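Local structure of Atu0111 protein (2FSQ) at residues F77-M85 and K227-L235. The protein is of unknown function but belongs to the 2H clan, whose members include phosphoesterases, and may therefore act on a phosphoester bond. Sequence-based numbering, arbitrary orientation.
Sequences FTPVSSLHM and KDMNHFKEL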
loop_
_atom_site.group_PDB
_atom_site.type_symbol
_atom_site.label_atom_id
_atom_site.label_comp_id
_atom_site.label_asym_id
_atom_site.label_seq_id
_atom_site.Cartn_x
_atom_site.Cartn_y
_atom_site.Cartn_z
ATOM N N PHE A 77 2.427 -12.113 -4.412
ATOM C CA PHE A 77 3.438 -11.295 -3.740
ATOM C C PHE A 77 4.050 -10.320 -4.726
ATOM O O PHE A 77 4.359 -10.685 -5.867
ATOM C CB PHE A 77 4.550 -12.183 -3.136
ATOM C CG PHE A 77 4.132 -12.904 -1.885
ATOM C CD1 PHE A 77 4.457 -12.401 -0.621
ATOM C CD2 PHE A 77 3.396 -14.080 -1.968
ATOM C CE1 PHE A 77 4.060 -13.074 0.528
ATOM C CE2 PHE A 77 3.007 -14.760 -0.837
ATOM C CZ PHE A 77 3.331 -14.262 0.418
ATOM N N THR A 78 4.237 -9.087 -4.278
ATOM C CA THR A 78 4.878 -8.052 -5.069
ATOM C C THR A 78 6.407 -8.155 -4.891
ATOM O O THR A 78 6.886 -8.732 -3.916
ATOM C CB THR A 78 4.378 -6.682 -4.592
ATOM O OG1 THR A 78 4.626 -6.582 -3.183
ATOM C CG2 THR A 78 2.872 -6.572 -4.813
ATOM N N PRO A 79 7.182 -7.586 -5.822
ATOM C CA PRO A 79 8.647 -7.671 -5.693
ATOM C C PRO A 79 9.167 -6.948 -4.452
ATOM O O PRO A 79 8.618 -5.929 -4.048
ATOM C CB PRO A 79 9.165 -6.972 -6.967
ATOM C CG PRO A 79 8.009 -7.107 -7.930
ATOM C CD PRO A 79 6.778 -6.932 -7.080
ATOM N N VAL A 80 10.247 -7.450 -3.872
ATOM C CA VAL A 80 10.846 -6.767 -2.738
ATOM C C VAL A 80 11.175 -5.309 -3.082
ATOM O O VAL A 80 10.937 -4.395 -2.269
ATOM C CB VAL A 80 12.090 -7.523 -2.230
ATOM C CG1 VAL A 80 12.861 -6.666 -1.221
ATOM C CG2 VAL A 80 11.670 -8.870 -1.638
ATOM N N SER A 81 11.677 -5.055 -4.288
ATOM C CA SER A 81 12.072 -3.692 -4.639
ATOM C C SER A 81 10.880 -2.724 -4.807
ATOM O O SER A 81 11.094 -1.521 -4.948
ATOM C CB SER A 81 12.921 -3.651 -5.910
ATOM O OG SER A 81 12.169 -4.122 -7.021
ATOM N N SER A 82 9.657 -3.268 -4.835
ATOM C CA SER A 82 8.436 -2.456 -4.956
ATOM C C SER A 82 7.845 -2.051 -3.627
ATOM O O SER A 82 6.891 -1.288 -3.614
ATOM C CB SER A 82 7.345 -3.191 -5.733
ATOM O OG SER A 82 6.765 -4.217 -4.937
ATOM N N LEU A 83 8.361 -2.584 -2.522
ATOM C CA LEU A 83 7.715 -2.363 -1.228
ATOM C C LEU A 83 7.665 -0.889 -0.867
ATOM O O LEU A 83 8.648 -0.156 -1.004
ATOM C CB LEU A 83 8.412 -3.163 -0.128
ATOM C CG LEU A 83 8.291 -4.690 -0.250
ATOM C CD1 LEU A 83 9.162 -5.430 0.787
ATOM C CD2 LEU A 83 6.834 -5.196 -0.210
ATOM N N HIS A 84 6.490 -0.451 -0.419
ATOM C CA HIS A 84 6.288 0.960 -0.142
ATOM C C HIS A 84 5.090 1.140 0.754
ATOM O O HIS A 84 4.223 0.267 0.826
ATOM C CB HIS A 84 5.992 1.731 -1.447
ATOM C CG HIS A 84 4.803 1.202 -2.190
ATOM N ND1 HIS A 84 3.541 1.766 -2.137
ATOM C CD2 HIS A 84 4.706 0.146 -3.028
ATOM C CE1 HIS A 84 2.714 1.053 -2.890
ATOM N NE2 HIS A 84 3.401 0.070 -3.446
HETATM N N MSE A 85 5.046 2.278 1.431
HETATM C CA MSE A 85 3.825 2.714 2.087
HETATM C C MSE A 85 3.242 3.838 1.238
HETATM O O MSE A 85 3.874 4.876 1.059
HETATM C CB MSE A 85 4.102 3.256 3.493
HETATM C CG MSE A 85 2.799 3.642 4.184
HETATM SE SE MSE A 85 3.140 4.557 5.897
HETATM C CE MSE A 85 3.404 6.341 5.169
ATOM N N LYS A 227 3.200 1.108 -14.174
ATOM C CA LYS A 227 2.448 0.350 -15.179
ATOM C C LYS A 227 1.564 -0.691 -14.505
ATOM O O LYS A 227 0.479 -1.010 -14.977
ATOM C CB LYS A 227 3.412 -0.347 -16.155
ATOM C CG LYS A 227 2.733 -1.316 -17.136
ATOM C CD LYS A 227 3.650 -1.757 -18.286
ATOM C CE LYS A 227 2.867 -1.805 -19.622
ATOM N NZ LYS A 227 3.724 -2.002 -20.870
ATOM N N ASP A 228 2.039 -1.201 -13.373
ATOM C CA ASP A 228 1.434 -2.335 -12.679
ATOM C C ASP A 228 2.018 -2.305 -11.263
ATOM O O ASP A 228 2.783 -1.390 -10.921
ATOM C CB ASP A 228 1.723 -3.681 -13.396
ATOM C CG ASP A 228 3.195 -3.962 -13.575
ATOM O OD1 ASP A 228 4.018 -3.503 -12.748
ATOM O OD2 ASP A 228 3.526 -4.645 -14.575
HETATM N N MSE A 229 1.698 -3.306 -10.461
HETATM C CA MSE A 229 2.097 -3.297 -9.046
HETATM C C MSE A 229 3.561 -3.618 -8.805
HETATM O O MSE A 229 4.010 -3.623 -7.658
HETATM C CB MSE A 229 1.252 -4.298 -8.269
HETATM C CG MSE A 229 -0.223 -3.956 -8.228
HETATM SE SE MSE A 229 -0.675 -2.128 -7.577
HETATM C CE MSE A 229 -1.085 -1.285 -9.267
ATOM N N ASN A 230 4.302 -3.900 -9.872
ATOM C CA ASN A 230 5.681 -4.389 -9.724
ATOM C C ASN A 230 6.749 -3.316 -9.511
ATOM O O ASN A 230 7.854 -3.632 -9.069
ATOM C CB ASN A 230 6.076 -5.229 -10.946
ATOM C CG ASN A 230 5.342 -6.538 -11.020
ATOM O OD1 ASN A 230 4.902 -6.965 -12.100
ATOM N ND2 ASN A 230 5.207 -7.193 -9.889
ATOM N N HIS A 231 6.462 -2.081 -9.902
ATOM C CA HIS A 231 7.489 -1.037 -9.898
ATOM C C HIS A 231 6.878 0.343 -9.919
ATOM O O HIS A 231 5.930 0.596 -10.665
ATOM C CB HIS A 231 8.430 -1.229 -11.098
ATOM C CG HIS A 231 9.615 -0.322 -11.082
ATOM N ND1 HIS A 231 10.649 -0.455 -10.175
ATOM C CD2 HIS A 231 9.929 0.739 -11.860
ATOM C CE1 HIS A 231 11.547 0.488 -10.398
ATOM N NE2 HIS A 231 11.140 1.220 -11.419
ATOM N N PHE A 232 7.446 1.225 -9.102
ATOM C CA PHE A 232 6.969 2.605 -8.944
ATOM C C PHE A 232 8.136 3.541 -9.204
ATOM O O PHE A 232 9.077 3.596 -8.411
ATOM C CB PHE A 232 6.384 2.808 -7.543
ATOM C CG PHE A 232 5.221 1.911 -7.276
ATOM C CD1 PHE A 232 3.924 2.358 -7.516
ATOM C CD2 PHE A 232 5.409 0.604 -6.843
ATOM C CE1 PHE A 232 2.845 1.523 -7.323
ATOM C CE2 PHE A 232 4.336 -0.254 -6.678
ATOM C CZ PHE A 232 3.041 0.216 -6.900
ATOM N N LYS A 233 8.090 4.236 -10.339
ATOM C CA LYS A 233 9.183 5.098 -10.747
ATOM C C LYS A 233 8.998 6.470 -10.127
ATOM O O LYS A 233 7.975 7.110 -10.339
ATOM C CB LYS A 233 9.205 5.187 -12.265
ATOM C CG LYS A 233 10.221 6.160 -12.802
ATOM C CD LYS A 233 10.345 6.018 -14.322
ATOM C CE LYS A 233 11.174 7.139 -14.933
ATOM N NZ LYS A 233 12.521 7.277 -14.327
ATOM N N GLU A 234 9.984 6.911 -9.341
ATOM C CA GLU A 234 9.918 8.215 -8.691
ATOM C C GLU A 234 10.108 9.354 -9.682
ATOM O O GLU A 234 11.094 9.389 -10.434
ATOM C CB GLU A 234 10.942 8.334 -7.559
ATOM C CG GLU A 234 10.743 7.341 -6.419
ATOM C CD GLU A 234 11.619 7.652 -5.227
ATOM O OE1 GLU A 234 12.657 8.327 -5.414
ATOM O OE2 GLU A 234 11.293 7.203 -4.108
ATOM N N LEU A 235 9.167 10.287 -9.665
ATOM C CA LEU A 235 9.222 11.444 -10.564
ATOM C C LEU A 235 9.529 12.735 -9.813
ATOM O O LEU A 235 10.336 13.553 -10.273
ATOM C CB LEU A 235 7.909 11.580 -11.359
ATOM C CG LEU A 235 7.483 10.378 -12.209
ATOM C CD1 LEU A 235 6.118 10.627 -12.847
ATOM C CD2 LEU A 235 8.525 10.011 -13.279
HETATM O O HOH W 1 10.246 -2.486 -8.174
HETATM O O HOH W 2 9.148 0.275 -7.068
HETATM O O HOH W 3 2.839 -2.869 -5.226
#
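His84 presents the edge of its imidazole to a face of the Phe232 ring, whereas the polar links between the two segments run through water. His84 opens an H-x-T sequence like those that line the active site of 2H phosphoesterases, and an acetic acid molecule, probably from the crystallisation liquor, about 4 Å from its side chain is consistent with a pocket there. The segments run into the starts of strands 84-92 and 233-237, the two outermost of a four-stranded antiparallel sheet; His84 also touches Val46, and Phe232 touches Thr44 and His48, all on strand 42-48, the neighbour of 84-92. The ring centroids are 4.4 Å apart and the planes are inclined at 54°, with His84 NE2 3.4 Å from Phe232 CE2. A chi1 of 57°, with His84 CG between the backbone N and the carbonyl carbon, sets NE2 against Phe232 CE2 and CZ.

Beside the rings, 80-82 forms a 3-10 turn packed against the type I turn Asp228-His231. Ser82 CB sits 3.4 Å from the carbonyl oxygen Asn230 O, and the Pro79 ring crosses the Asn230 side chain at about a right angle, its CG and CD against ND2. Ser82 OG turns back to Pro79 O at 2.7 Å, in the carbonyl plane and on a lone pair; the same oxygen accepts from Ser82 N, so two bonds from Ser82 converge on it. One water joins Ser81 OG, Asn230 O and His231 ND1. A second accepts from Phe232 N at 2.8 Å and donates weakly to Ser81 O, while a third donates to Met229 O and has a weak link to His84 NE2. Within the opposing turn, an Asx turn is closed by Asn230 N, which reaches Asp228 OD1 at 2.9 Å from above the carboxylate plane.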